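Long-range contacts in DNA polymerase beta (Leishmania infantum, PDB 4P4M), which catalyses the template-directed addition of deoxyribonucleotides to a DNA primer, and probably serves in base excision repair and other DNA repair pathways: residues D178-C184 against D198-T204; G240-Y244 against D273-I277; C184-R189 against M286-S292. Where two conformers were deposited one is given. Residues are numbered along the deposited sequence.

Contact 1: residues D178-C184 against D198-T204; sequences DFSILIC and DAILSRT. With MG (magnesium ion), chain E; D3T (2',3'-dideoxy-thymidine-5'-triphosphate), chain D.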
loop_
_atom_site.group_PDB
_atom_site.type_symbol
_atom_site.label_atom_id
_atom_site.label_comp_id
_atom_site.label_asym_id
_atom_site.label_seq_id
_atom_site.Cartn_x
_atom_site.Cartn_y
_atom_site.Cartn_z
ATOM N N ASP A 178 15.148 -16.277 -1.684
ATOM C CA ASP A 178 14.094 -16.351 -2.715
ATOM C C ASP A 178 13.211 -15.100 -2.753
ATOM O O ASP A 178 12.447 -14.909 -3.703
ATOM C CB ASP A 178 13.175 -17.569 -2.516
ATOM C CG ASP A 178 13.833 -18.883 -2.891
ATOM O OD1 ASP A 178 14.848 -18.869 -3.611
ATOM O OD2 ASP A 178 13.312 -19.935 -2.463
ATOM N N PHE A 179 13.289 -14.268 -1.713
ATOM C CA PHE A 179 12.414 -13.102 -1.594
ATOM C C PHE A 179 13.170 -11.770 -1.621
ATOM O O PHE A 179 14.361 -11.716 -1.334
ATOM C CB PHE A 179 11.560 -13.198 -0.315
ATOM C CG PHE A 179 10.401 -14.151 -0.437
ATOM C CD1 PHE A 179 10.543 -15.489 -0.115
ATOM C CD2 PHE A 179 9.165 -13.702 -0.890
ATOM C CE1 PHE A 179 9.476 -16.366 -0.235
ATOM C CE2 PHE A 179 8.092 -14.572 -1.005
ATOM C CZ PHE A 179 8.248 -15.903 -0.679
ATOM N N SER A 180 12.473 -10.696 -1.982
ATOM C CA SER A 180 13.068 -9.366 -1.897
ATOM C C SER A 180 12.056 -8.305 -1.453
ATOM O O SER A 180 10.839 -8.508 -1.555
ATOM C CB SER A 180 13.684 -8.978 -3.242
ATOM O OG SER A 180 12.672 -8.826 -4.211
ATOM N N ILE A 181 12.580 -7.180 -0.966
ATOM C CA ILE A 181 11.780 -6.015 -0.570
ATOM C C ILE A 181 12.193 -4.790 -1.386
ATOM O O ILE A 181 13.394 -4.517 -1.550
ATOM C CB ILE A 181 11.976 -5.673 0.936
ATOM C CG1 ILE A 181 11.330 -6.725 1.834
ATOM C CG2 ILE A 181 11.399 -4.282 1.246
ATOM C CD1 ILE A 181 9.808 -6.584 1.972
ATOM N N LEU A 182 11.198 -4.058 -1.892
ATOM C CA LEU A 182 11.405 -2.798 -2.620
ATOM C C LEU A 182 10.476 -1.726 -2.037
ATOM O O LEU A 182 9.277 -1.964 -1.877
ATOM C CB LEU A 182 11.082 -2.976 -4.113
ATOM C CG LEU A 182 11.926 -3.958 -4.943
ATOM C CD1 LEU A 182 11.134 -4.561 -6.111
ATOM C CD2 LEU A 182 13.212 -3.292 -5.444
ATOM N N ILE A 183 11.020 -0.553 -1.726
ATOM C CA ILE A 183 10.208 0.544 -1.195
ATOM C C ILE A 183 9.851 1.507 -2.330
ATOM O O ILE A 183 10.741 2.019 -3.015
ATOM C CB ILE A 183 10.944 1.320 -0.071
ATOM C CG1 ILE A 183 11.451 0.358 1.019
ATOM C CG2 ILE A 183 10.034 2.399 0.518
ATOM C CD1 ILE A 183 10.353 -0.497 1.689
ATOM N N CYS A 184 8.557 1.746 -2.524
ATOM C CA CYS A 184 8.067 2.601 -3.608
ATOM C C CYS A 184 7.483 3.905 -3.066
ATOM O O CYS A 184 8.125 4.568 -2.271
ATOM C CB CYS A 184 7.047 1.848 -4.465
ATOM S SG CYS A 184 7.776 0.381 -5.271
ATOM N N ASP A 198 5.695 2.477 1.684
ATOM C CA ASP A 198 5.030 1.560 0.752
ATOM C C ASP A 198 5.991 0.489 0.257
ATOM O O ASP A 198 6.876 0.771 -0.564
ATOM C CB ASP A 198 4.471 2.316 -0.464
ATOM C CG ASP A 198 3.458 3.383 -0.073
ATOM O OD1 ASP A 198 2.403 3.042 0.504
ATOM O OD2 ASP A 198 3.723 4.570 -0.351
ATOM N N ALA A 199 5.818 -0.738 0.741
ATOM C CA ALA A 199 6.742 -1.813 0.399
ATOM C C ALA A 199 6.091 -2.875 -0.496
ATOM O O ALA A 199 4.902 -3.176 -0.349
ATOM C CB ALA A 199 7.292 -2.462 1.674
ATOM N N ILE A 200 6.878 -3.417 -1.426
ATOM C CA ILE A 200 6.501 -4.614 -2.185
ATOM C C ILE A 200 7.362 -5.788 -1.741
ATOM O O ILE A 200 8.595 -5.692 -1.688
ATOM C CB ILE A 200 6.711 -4.431 -3.718
ATOM C CG1 ILE A 200 5.824 -3.310 -4.257
ATOM C CG2 ILE A 200 6.445 -5.764 -4.474
ATOM C CD1 ILE A 200 6.191 -2.882 -5.699
ATOM N N LEU A 201 6.701 -6.892 -1.402
ATOM C CA LEU A 201 7.375 -8.149 -1.111
ATOM C C LEU A 201 7.138 -9.090 -2.297
ATOM O O LEU A 201 5.999 -9.293 -2.703
ATOM C CB LEU A 201 6.800 -8.744 0.179
ATOM C CG LEU A 201 7.242 -10.152 0.586
ATOM C CD1 LEU A 201 8.743 -10.179 0.910
ATOM C CD2 LEU A 201 6.407 -10.657 1.767
ATOM N N SER A 202 8.200 -9.654 -2.864
ATOM C CA SER A 202 8.034 -10.528 -4.025
ATOM C C SER A 202 9.159 -11.554 -4.155
ATOM O O SER A 202 10.266 -11.341 -3.648
ATOM C CB SER A 202 7.951 -9.692 -5.308
ATOM O OG SER A 202 9.175 -9.003 -5.565
ATOM N N ARG A 203 8.875 -12.668 -4.830
ATOM C CA ARG A 203 9.913 -13.662 -5.119
ATOM C C ARG A 203 10.805 -13.178 -6.262
ATOM O O ARG A 203 10.340 -12.514 -7.190
ATOM C CB ARG A 203 9.286 -15.028 -5.455
ATOM C CG ARG A 203 8.662 -15.732 -4.226
ATOM C CD ARG A 203 7.865 -16.990 -4.635
ATOM N NE ARG A 203 8.709 -18.105 -5.103
ATOM C CZ ARG A 203 9.381 -18.914 -4.290
ATOM N NH1 ARG A 203 9.321 -18.726 -2.976
ATOM N NH2 ARG A 203 10.109 -19.916 -4.780
ATOM N N THR A 204 12.092 -13.516 -6.204
ATOM C CA THR A 204 13.034 -13.046 -7.211
ATOM C C THR A 204 12.892 -13.825 -8.523
ATOM O O THR A 204 12.288 -14.904 -8.564
ATOM C CB THR A 204 14.485 -13.210 -6.742
ATOM O OG1 THR A 204 14.784 -14.609 -6.650
ATOM C CG2 THR A 204 14.707 -12.532 -5.371
HETATM MG MG MG E . 3.121 6.521 0.371
HETATM P PA D3T D . 0.179 6.905 -0.996
HETATM O O1A D3T D . 0.986 6.225 0.057
HETATM O O2A D3T D . -1.250 7.166 -0.609
HETATM O "O5'" D3T D . -0.142 5.418 -1.931
HETATM C "C5'" D3T D . 0.947 4.825 -2.430
HETATM C "C4'" D3T D . 0.772 4.475 -3.960
HETATM O "O4'" D3T D . -0.497 3.857 -4.196
HETATM C "C1'" D3T D . -1.002 4.268 -5.421
HETATM N N1 D3T D . -2.384 4.806 -5.241
HETATM C C6 D3T D . -2.659 5.618 -4.153
HETATM C C2 D3T D . -3.409 4.519 -6.226
HETATM O O2 D3T D . -3.180 3.823 -7.185
HETATM N N3 D3T D . -4.690 5.089 -6.011
HETATM C C4 D3T D . -4.879 5.851 -4.942
HETATM O O4 D3T D . -6.109 6.375 -4.768
HETATM C C5 D3T D . -3.910 6.171 -3.944
HETATM C C5M D3T D . -4.272 7.039 -2.806
HETATM C "C2'" D3T D . -0.099 5.381 -6.001
HETATM C "C3'" D3T D . 0.761 5.763 -4.815
HETATM O O3A D3T D . 0.811 7.723 -2.148
HETATM P PB D3T D . 2.360 8.505 -1.980
HETATM O O1B D3T D . 3.200 7.337 -1.589
HETATM O O2B D3T D . 2.443 8.905 -3.425
HETATM O O3B D3T D . 2.416 9.697 -1.015
HETATM P PG D3T D . 2.668 9.861 0.663
HETATM O O1G D3T D . 2.840 8.483 1.228
HETATM O O2G D3T D . 1.385 10.536 1.124
HETATM O O3G D3T D . 3.931 10.690 0.765
HETATM O O HOH W 1 11.114 -19.873 -0.830
HETATM O O HOH W 2 9.987 -6.759 -4.074
HETATM O O HOH W 3 7.195 4.808 0.473
HETATM O O HOH W 4 5.366 6.765 0.713
#
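Strands 179-183 and 198-203 form an antiparallel pair in the palm of this family X polymerase, their axes 4.7 Å apart and their directions 158° apart. On the sheet face bearing Phe-179, Ile-181, Ile-183, Ala-199, Leu-201 and Arg-203, bumps meet hollows. The small Ala-199 leaves room for Ile-183, whose CD1 lies 3.6 Å from Ala-199 CB; Leu-201 CD1 fits between Phe-179 and Ile-181, 4.0 Å from Phe-179 CD2 and 3.9 Å from Ile-181 CD1. Arg-203 lays its aliphatic part on the Phe-179 ring in a CH-pi contact, CG 3.8 Å from the centroid, while its NH2 hydrogen-bonds to Pro-208 O and makes a long salt bridge to Asp-178. Helix 157-175 packs on this face. On the face of Ser-180, Leu-182, Ile-200 and Ser-202, Ile-200 CD1 lies 3.7 Å from Cys-184 SG, and helix 282-290 packs on Ile-200. At the metal-binding end, Cys-184 N donates to Asp-198 O (2.8 Å), and Asp-198 OD2 binds the magnesium ion at 2.2 Å.

Contact 2: residues G240-Y244 against D273-I277; sequences GPLKY and DIRLI. With nucleotides of chain C; nucleotides of chain B.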
loop_
_atom_site.group_PDB
_atom_site.type_symbol
_atom_site.label_atom_id
_atom_site.label_comp_id
_atom_site.label_asym_id
_atom_site.label_seq_id
_atom_site.Cartn_x
_atom_site.Cartn_y
_atom_site.Cartn_z
ATOM N N GLY A 240 -4.654 -9.116 5.309
ATOM C CA GLY A 240 -5.128 -10.283 4.578
ATOM C C GLY A 240 -3.926 -10.950 3.921
ATOM O O GLY A 240 -2.784 -10.613 4.231
ATOM N N PRO A 241 -4.170 -11.898 3.006
ATOM C CA PRO A 241 -3.036 -12.626 2.415
ATOM C C PRO A 241 -2.224 -11.829 1.384
ATOM O O PRO A 241 -1.124 -12.270 1.034
ATOM C CB PRO A 241 -3.701 -13.840 1.746
ATOM C CG PRO A 241 -5.118 -13.471 1.547
ATOM C CD PRO A 241 -5.478 -12.433 2.589
ATOM N N LEU A 242 -2.753 -10.702 0.905
ATOM C CA LEU A 242 -2.065 -9.886 -0.101
ATOM C C LEU A 242 -1.551 -8.537 0.416
ATOM O O LEU A 242 -0.575 -7.986 -0.123
ATOM C CB LEU A 242 -3.017 -9.590 -1.267
ATOM C CG LEU A 242 -3.451 -10.773 -2.128
ATOM C CD1 LEU A 242 -4.683 -10.397 -2.948
ATOM C CD2 LEU A 242 -2.295 -11.216 -3.027
ATOM N N LYS A 243 -2.227 -7.998 1.432
ATOM C CA LYS A 243 -1.983 -6.628 1.876
ATOM C C LYS A 243 -1.984 -6.502 3.403
ATOM O O LYS A 243 -2.906 -6.972 4.084
ATOM C CB LYS A 243 -3.034 -5.697 1.254
ATOM C CG LYS A 243 -3.042 -4.236 1.749
ATOM C CD LYS A 243 -4.153 -3.513 0.972
ATOM C CE LYS A 243 -4.589 -2.203 1.563
ATOM N NZ LYS A 243 -5.893 -1.772 0.939
ATOM N N TYR A 244 -0.942 -5.866 3.933
ATOM C CA TYR A 244 -0.841 -5.588 5.364
ATOM C C TYR A 244 -0.750 -4.066 5.567
ATOM O O TYR A 244 -0.020 -3.390 4.841
ATOM C CB TYR A 244 0.409 -6.258 5.974
ATOM C CG TYR A 244 0.665 -5.768 7.392
ATOM C CD1 TYR A 244 0.045 -6.375 8.485
ATOM C CD2 TYR A 244 1.490 -4.677 7.630
ATOM C CE1 TYR A 244 0.257 -5.909 9.775
ATOM C CE2 TYR A 244 1.705 -4.201 8.921
ATOM C CZ TYR A 244 1.083 -4.825 9.986
ATOM O OH TYR A 244 1.294 -4.351 11.268
ATOM N N ASP A 273 2.854 -0.053 4.910
ATOM C CA ASP A 273 1.987 -0.860 4.043
ATOM C C ASP A 273 2.849 -1.879 3.295
ATOM O O ASP A 273 3.841 -1.502 2.672
ATOM C CB ASP A 273 1.264 0.038 3.011
ATOM C CG ASP A 273 0.219 0.956 3.639
ATOM O OD1 ASP A 273 -0.096 0.820 4.845
ATOM O OD2 ASP A 273 -0.313 1.812 2.902
ATOM N N ILE A 274 2.495 -3.166 3.361
ATOM C CA ILE A 274 3.250 -4.194 2.625
ATOM C C ILE A 274 2.319 -4.918 1.639
ATOM O O ILE A 274 1.247 -5.364 2.037
ATOM C CB ILE A 274 3.888 -5.232 3.598
ATOM C CG1 ILE A 274 4.691 -4.526 4.701
ATOM C CG2 ILE A 274 4.744 -6.274 2.827
ATOM C CD1 ILE A 274 5.101 -5.431 5.882
ATOM N N ARG A 275 2.700 -4.988 0.357
ATOM C CA ARG A 275 1.900 -5.724 -0.632
ATOM C C ARG A 275 2.714 -6.898 -1.173
ATOM O O ARG A 275 3.865 -6.737 -1.584
ATOM C CB ARG A 275 1.429 -4.829 -1.802
ATOM C CG ARG A 275 0.235 -3.877 -1.523
ATOM C CD ARG A 275 -1.149 -4.572 -1.512
ATOM N NE ARG A 275 -1.442 -5.330 -2.735
ATOM C CZ ARG A 275 -2.334 -4.954 -3.651
ATOM N NH1 ARG A 275 -3.026 -3.842 -3.464
ATOM N NH2 ARG A 275 -2.545 -5.692 -4.746
ATOM N N LEU A 276 2.109 -8.085 -1.159
ATOM C CA LEU A 276 2.749 -9.298 -1.679
ATOM C C LEU A 276 2.353 -9.475 -3.154
ATOM O O LEU A 276 1.162 -9.502 -3.474
ATOM C CB LEU A 276 2.293 -10.525 -0.864
ATOM C CG LEU A 276 2.783 -11.906 -1.335
ATOM C CD1 LEU A 276 4.320 -12.047 -1.309
ATOM C CD2 LEU A 276 2.115 -13.047 -0.507
ATOM N N ILE A 277 3.345 -9.584 -4.039
ATOM C CA ILE A 277 3.119 -9.508 -5.496
ATOM C C ILE A 277 3.842 -10.655 -6.208
ATOM O O ILE A 277 4.981 -10.969 -5.858
ATOM C CB ILE A 277 3.654 -8.156 -6.064
ATOM C CG1 ILE A 277 2.895 -6.957 -5.471
ATOM C CG2 ILE A 277 3.606 -8.129 -7.623
ATOM C CD1 ILE A 277 1.401 -6.895 -5.835
ATOM P P DT C 5 -6.244 -8.589 1.042
ATOM O OP1 DT C 5 -4.974 -9.033 1.659
ATOM O OP2 DT C 5 -7.134 -9.567 0.346
ATOM O "O5'" DT C 5 -7.125 -7.874 2.182
ATOM C "C5'" DT C 5 -6.486 -6.926 3.066
ATOM C "C4'" DT C 5 -7.506 -6.305 4.030
ATOM O "O4'" DT C 5 -8.441 -5.504 3.252
ATOM C "C3'" DT C 5 -8.345 -7.234 4.922
ATOM O "O3'" DT C 5 -8.217 -6.678 6.242
ATOM C "C2'" DT C 5 -9.752 -7.140 4.318
ATOM C "C1'" DT C 5 -9.747 -5.715 3.776
ATOM N N1 DT C 5 -10.676 -5.379 2.641
ATOM C C2 DT C 5 -11.404 -4.210 2.737
ATOM O O2 DT C 5 -11.360 -3.481 3.709
ATOM N N3 DT C 5 -12.209 -3.928 1.667
ATOM C C4 DT C 5 -12.341 -4.691 0.525
ATOM O O4 DT C 5 -13.090 -4.348 -0.384
ATOM C C5 DT C 5 -11.548 -5.900 0.472
ATOM C C7 DT C 5 -11.638 -6.788 -0.736
ATOM C C6 DT C 5 -10.754 -6.193 1.520
ATOM P P DC C 4 -7.288 -7.065 -5.464
ATOM O OP1 DC C 4 -6.344 -8.181 -5.699
ATOM O OP2 DC C 4 -8.733 -7.242 -5.738
ATOM O "O5'" DC C 4 -7.157 -6.599 -3.940
ATOM C "C5'" DC C 4 -5.891 -6.193 -3.410
ATOM C "C4'" DC C 4 -5.966 -6.046 -1.901
ATOM O "O4'" DC C 4 -6.683 -4.815 -1.597
ATOM C "C3'" DC C 4 -6.675 -7.174 -1.154
ATOM O "O3'" DC C 4 -5.900 -7.396 0.028
ATOM C "C2'" DC C 4 -8.075 -6.603 -0.892
ATOM C "C1'" DC C 4 -7.831 -5.088 -0.826
ATOM N N1 DC C 4 -8.941 -4.241 -1.399
ATOM C C2 DC C 4 -9.370 -3.130 -0.670
ATOM O O2 DC C 4 -8.826 -2.898 0.418
ATOM N N3 DC C 4 -10.370 -2.348 -1.161
ATOM C C4 DC C 4 -10.922 -2.644 -2.340
ATOM N N4 DC C 4 -11.901 -1.835 -2.778
ATOM C C5 DC C 4 -10.502 -3.780 -3.106
ATOM C C6 DC C 4 -9.512 -4.545 -2.610
ATOM P P DA B 5 -3.932 4.575 3.531
ATOM O OP1 DA B 5 -2.869 4.357 4.534
ATOM O OP2 DA B 5 -4.086 5.912 2.929
ATOM O "O5'" DA B 5 -3.738 3.475 2.403
ATOM C "C5'" DA B 5 -2.657 3.493 1.527
ATOM C "C4'" DA B 5 -2.692 2.238 0.682
ATOM O "O4'" DA B 5 -3.991 2.106 0.045
ATOM C "C3'" DA B 5 -1.688 2.292 -0.461
ATOM O "O3'" DA B 5 -1.382 0.962 -0.910
ATOM C "C2'" DA B 5 -2.496 3.114 -1.468
ATOM C "C1'" DA B 5 -3.848 2.422 -1.338
ATOM N N9 DA B 5 -5.037 3.150 -1.808
ATOM C C8 DA B 5 -5.731 4.152 -1.187
ATOM N N7 DA B 5 -6.786 4.569 -1.857
ATOM C C5 DA B 5 -6.793 3.782 -3.001
ATOM C C6 DA B 5 -7.650 3.721 -4.128
ATOM N N6 DA B 5 -8.723 4.506 -4.302
ATOM N N1 DA B 5 -7.360 2.810 -5.087
ATOM C C2 DA B 5 -6.291 2.024 -4.916
ATOM N N3 DA B 5 -5.416 1.994 -3.908
ATOM C C4 DA B 5 -5.724 2.902 -2.976
#
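A DNA phosphate sits in the turn leading into this strand pair: OP1 of DT5 of chain C accepts hydrogen bonds from two successive backbone amides, Leu-242 N and Lys-243 N, each at 2.9 Å. Gly-240 leaves space for it, since a CB there would clash with the same oxygen. Beyond the turn, strand 243-248 runs antiparallel to strand 270-277 in the palm sheet. Tyr-244 and Ile-274 are a hydrogen-bonded pair, with Tyr-244 N to Ile-274 O and Ile-274 N to Tyr-244 O both 2.9 Å; Leu-276 N to Leu-242 O, also 2.9 Å, extends the ladder toward the phosphate. Lys-243 and Arg-275 form the intervening non-hydrogen-bonded pair on the DNA-facing side, where Lys-243 CB rests 3.5 Å from Arg-275 CD. On the reverse face, Tyr-244 CD2 meets Ile-274 CD1 at 4.1 Å, packed against helix 219-229.

The two basic side chains then part. Extended Lys-243 brings NZ to 3.2 Å from O2 of DC4 of chain C, a weak hydrogen bond, whereas Arg-275 forms a salt bridge with Glu-312. Asp-273 OD2 approaches C5' of DA5 of chain B to 3.2 Å and lies near Asp-196 of the metal site. Because the two amide hydrogen bonds go to a phosphate oxygen, and the base contact from Lys-243 NZ is weak, this grip should depend little on base sequence.

Contact 3: residues C184-R189 against M286-S292; sequences CGSYRR and MLTFTGS. With D3T (2',3'-dideoxy-thymidine-5'-triphosphate), chain D.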
loop_
_atom_site.group_PDB
_atom_site.type_symbol
_atom_site.label_atom_id
_atom_site.label_comp_id
_atom_site.label_asym_id
_atom_site.label_seq_id
_atom_site.Cartn_x
_atom_site.Cartn_y
_atom_site.Cartn_z
ATOM N N CYS A 184 8.557 1.746 -2.524
ATOM C CA CYS A 184 8.067 2.601 -3.608
ATOM C C CYS A 184 7.483 3.905 -3.066
ATOM O O CYS A 184 8.125 4.568 -2.271
ATOM C CB CYS A 184 7.047 1.848 -4.465
ATOM S SG CYS A 184 7.776 0.381 -5.271
ATOM N N GLY A 185 6.267 4.263 -3.484
ATOM C CA GLY A 185 5.631 5.485 -3.000
ATOM C C GLY A 185 6.419 6.764 -3.296
ATOM O O GLY A 185 7.262 6.798 -4.191
ATOM N N SER A 186 6.142 7.825 -2.537
ATOM C CA SER A 186 6.785 9.120 -2.757
ATOM C C SER A 186 8.285 9.114 -2.446
ATOM O O SER A 186 9.025 9.975 -2.925
ATOM C CB SER A 186 6.073 10.225 -1.956
ATOM O OG SER A 186 6.111 9.931 -0.569
ATOM N N TYR A 187 8.721 8.146 -1.646
ATOM C CA TYR A 187 10.144 7.898 -1.420
ATOM C C TYR A 187 10.881 7.566 -2.722
ATOM O O TYR A 187 11.928 8.150 -3.015
ATOM C CB TYR A 187 10.311 6.752 -0.417
ATOM C CG TYR A 187 11.725 6.214 -0.245
ATOM C CD1 TYR A 187 12.680 6.926 0.476
ATOM C CD2 TYR A 187 12.086 4.967 -0.752
ATOM C CE1 TYR A 187 13.963 6.425 0.658
ATOM C CE2 TYR A 187 13.371 4.460 -0.579
ATOM C CZ TYR A 187 14.301 5.194 0.127
ATOM O OH TYR A 187 15.572 4.699 0.311
ATOM N N ARG A 188 10.348 6.625 -3.500
ATOM C CA ARG A 188 10.967 6.296 -4.790
ATOM C C ARG A 188 10.879 7.484 -5.771
ATOM O O ARG A 188 11.736 7.634 -6.661
ATOM C CB ARG A 188 10.356 5.013 -5.390
ATOM C CG ARG A 188 10.970 4.600 -6.753
ATOM C CD ARG A 188 10.689 3.124 -7.130
ATOM N NE ARG A 188 11.337 2.769 -8.404
ATOM C CZ ARG A 188 10.706 2.687 -9.578
ATOM N NH1 ARG A 188 9.397 2.920 -9.657
ATOM N NH2 ARG A 188 11.383 2.376 -10.681
ATOM N N ARG A 189 9.867 8.340 -5.596
ATOM C CA ARG A 189 9.745 9.574 -6.384
ATOM C C ARG A 189 10.688 10.680 -5.866
ATOM O O ARG A 189 10.660 11.818 -6.350
ATOM C CB ARG A 189 8.282 10.066 -6.440
ATOM C CG ARG A 189 7.297 9.030 -7.044
ATOM C CD ARG A 189 6.018 9.659 -7.644
ATOM N NE ARG A 189 5.345 10.620 -6.763
ATOM C CZ ARG A 189 4.556 10.296 -5.740
ATOM N NH1 ARG A 189 4.342 9.016 -5.427
ATOM N NH2 ARG A 189 3.989 11.257 -5.015
ATOM N N MET A 286 5.550 -2.072 -9.527
ATOM C CA MET A 286 6.431 -0.931 -9.290
ATOM C C MET A 286 5.790 0.353 -9.817
ATOM O O MET A 286 5.835 1.395 -9.153
ATOM C CB MET A 286 7.813 -1.156 -9.910
ATOM C CG MET A 286 8.654 -2.158 -9.139
ATOM S SD MET A 286 10.195 -2.562 -9.970
ATOM C CE MET A 286 11.014 -0.969 -9.924
ATOM N N LEU A 287 5.167 0.282 -10.993
ATOM C CA LEU A 287 4.465 1.454 -11.526
ATOM C C LEU A 287 3.324 1.882 -10.609
ATOM O O LEU A 287 3.201 3.057 -10.256
ATOM C CB LEU A 287 3.886 1.178 -12.918
ATOM C CG LEU A 287 4.761 1.398 -14.144
ATOM C CD1 LEU A 287 4.076 0.786 -15.373
ATOM C CD2 LEU A 287 5.044 2.901 -14.344
ATOM N N THR A 288 2.474 0.927 -10.245
ATOM C CA THR A 288 1.292 1.232 -9.438
ATOM C C THR A 288 1.668 1.807 -8.079
ATOM O O THR A 288 1.124 2.838 -7.652
ATOM C CB THR A 288 0.407 -0.028 -9.213
ATOM O OG1 THR A 288 -0.192 -0.423 -10.453
ATOM C CG2 THR A 288 -0.692 0.261 -8.193
ATOM N N PHE A 289 2.582 1.141 -7.377
ATOM C CA PHE A 289 2.843 1.548 -5.995
ATOM C C PHE A 289 3.807 2.726 -5.871
ATOM O O PHE A 289 3.940 3.307 -4.808
ATOM C CB PHE A 289 3.212 0.350 -5.108
ATOM C CG PHE A 289 2.124 -0.688 -5.065
ATOM C CD1 PHE A 289 0.872 -0.359 -4.567
ATOM C CD2 PHE A 289 2.334 -1.962 -5.562
ATOM C CE1 PHE A 289 -0.157 -1.297 -4.541
ATOM C CE2 PHE A 289 1.309 -2.906 -5.544
ATOM C CZ PHE A 289 0.068 -2.568 -5.032
ATOM N N THR A 290 4.445 3.091 -6.978
ATOM C CA THR A 290 5.219 4.332 -7.044
ATOM C C THR A 290 4.310 5.552 -7.287
ATOM O O THR A 290 4.528 6.616 -6.716
ATOM C CB THR A 290 6.351 4.246 -8.118
ATOM O OG1 THR A 290 7.260 3.192 -7.762
ATOM C CG2 THR A 290 7.148 5.573 -8.200
ATOM N N GLY A 291 3.279 5.403 -8.114
ATOM C CA GLY A 291 2.363 6.514 -8.345
ATOM C C GLY A 291 3.044 7.667 -9.080
ATOM O O GLY A 291 3.973 7.429 -9.861
ATOM N N SER A 292 2.624 8.914 -8.849
ATOM C CA SER A 292 1.584 9.306 -7.903
ATOM C C SER A 292 0.214 8.755 -8.262
ATOM O O SER A 292 0.028 8.137 -9.312
ATOM C CB SER A 292 1.472 10.837 -7.893
ATOM O OG SER A 292 0.890 11.276 -9.118
HETATM P PA D3T D . 0.179 6.905 -0.996
HETATM O O1A D3T D . 0.986 6.225 0.057
HETATM O O2A D3T D . -1.250 7.166 -0.609
HETATM O "O5'" D3T D . -0.142 5.418 -1.931
HETATM C "C5'" D3T D . 0.947 4.825 -2.430
HETATM C "C4'" D3T D . 0.772 4.475 -3.960
HETATM O "O4'" D3T D . -0.497 3.857 -4.196
HETATM C "C1'" D3T D . -1.002 4.268 -5.421
HETATM N N1 D3T D . -2.384 4.806 -5.241
HETATM C C6 D3T D . -2.659 5.618 -4.153
HETATM C C2 D3T D . -3.409 4.519 -6.226
HETATM O O2 D3T D . -3.180 3.823 -7.185
HETATM N N3 D3T D . -4.690 5.089 -6.011
HETATM C C4 D3T D . -4.879 5.851 -4.942
HETATM O O4 D3T D . -6.109 6.375 -4.768
HETATM C C5 D3T D . -3.910 6.171 -3.944
HETATM C C5M D3T D . -4.272 7.039 -2.806
HETATM C "C2'" D3T D . -0.099 5.381 -6.001
HETATM C "C3'" D3T D . 0.761 5.763 -4.815
HETATM O O3A D3T D . 0.811 7.723 -2.148
HETATM P PB D3T D . 2.360 8.505 -1.980
HETATM O O1B D3T D . 3.200 7.337 -1.589
HETATM O O2B D3T D . 2.443 8.905 -3.425
HETATM O O3B D3T D . 2.416 9.697 -1.015
HETATM P PG D3T D . 2.668 9.861 0.663
HETATM O O1G D3T D . 2.840 8.483 1.228
HETATM O O2G D3T D . 1.385 10.536 1.124
HETATM O O3G D3T D . 3.931 10.690 0.765
#
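Met-286 opens the segment by laying CE over one face of the Arg-188 guanidinium, 3.4 Å from Arg-188 NH2, which also forms a salt bridge with Glu-359. One turn on, Phe-289 O accepts a hydrogen bond from Gly-185 N at 2.8 Å, and its CB lies 4.2 Å from Cys-184 CB. Its ring edge faces O4' of the incoming nucleotide analogue D3T. Thr-290 is the most heavily covered residue: OG1 donates to Met-286 O (2.7 Å) and accepts from Arg-188 NH1 (2.9 Å), while Thr-290 O accepts from Arg-189 NH1 (2.7 Å). The contact thus joins palm helix 185-188 to helix 282-290, together walling the nucleotide pocket of a family X polymerase, with 185-189 on the phosphates and 288-291 along the sugar. Arg-189 NH1 also reaches D3T O2B at 2.8 Å, and Ser-186 OG reaches D3T O3G at 2.7 Å. Gly-291, with phi 67°, passes the sugar where a CB would clash with D3T C2'. After a cis peptide, Ser-292 sets CA over a face of the Arg-189 guanidinium, and its OG caps Phe-295 N.

Overall arrangement
Contacts 1 and 2 belong to one palm sheet, with centres about 11 Å apart. Strands 193-203 and 270-277 are parallel neighbours in it, joined by Leu-201 N to Arg-275 O (2.8 Å) and Ala-199 N to Asp-273 O (2.9 Å), probable hydrogen bonds. Along the chain contact 1 closes before contact 2 opens, contact 2 is nested within the loop that contact 3 closes, and contacts 1 and 3 cross, their segments alternating. Contact 3 lies about 13 Å from contact 1 and about 16 Å from contact 2, centre to centre. It shares Cys-184 with contact 1, while Phe-289 packs against Ile-200, Arg-275 and Ile-277. Metal-binding strand, DNA-gripping turn and nucleotide pocket thus meet through the palm sheet and Phe-289.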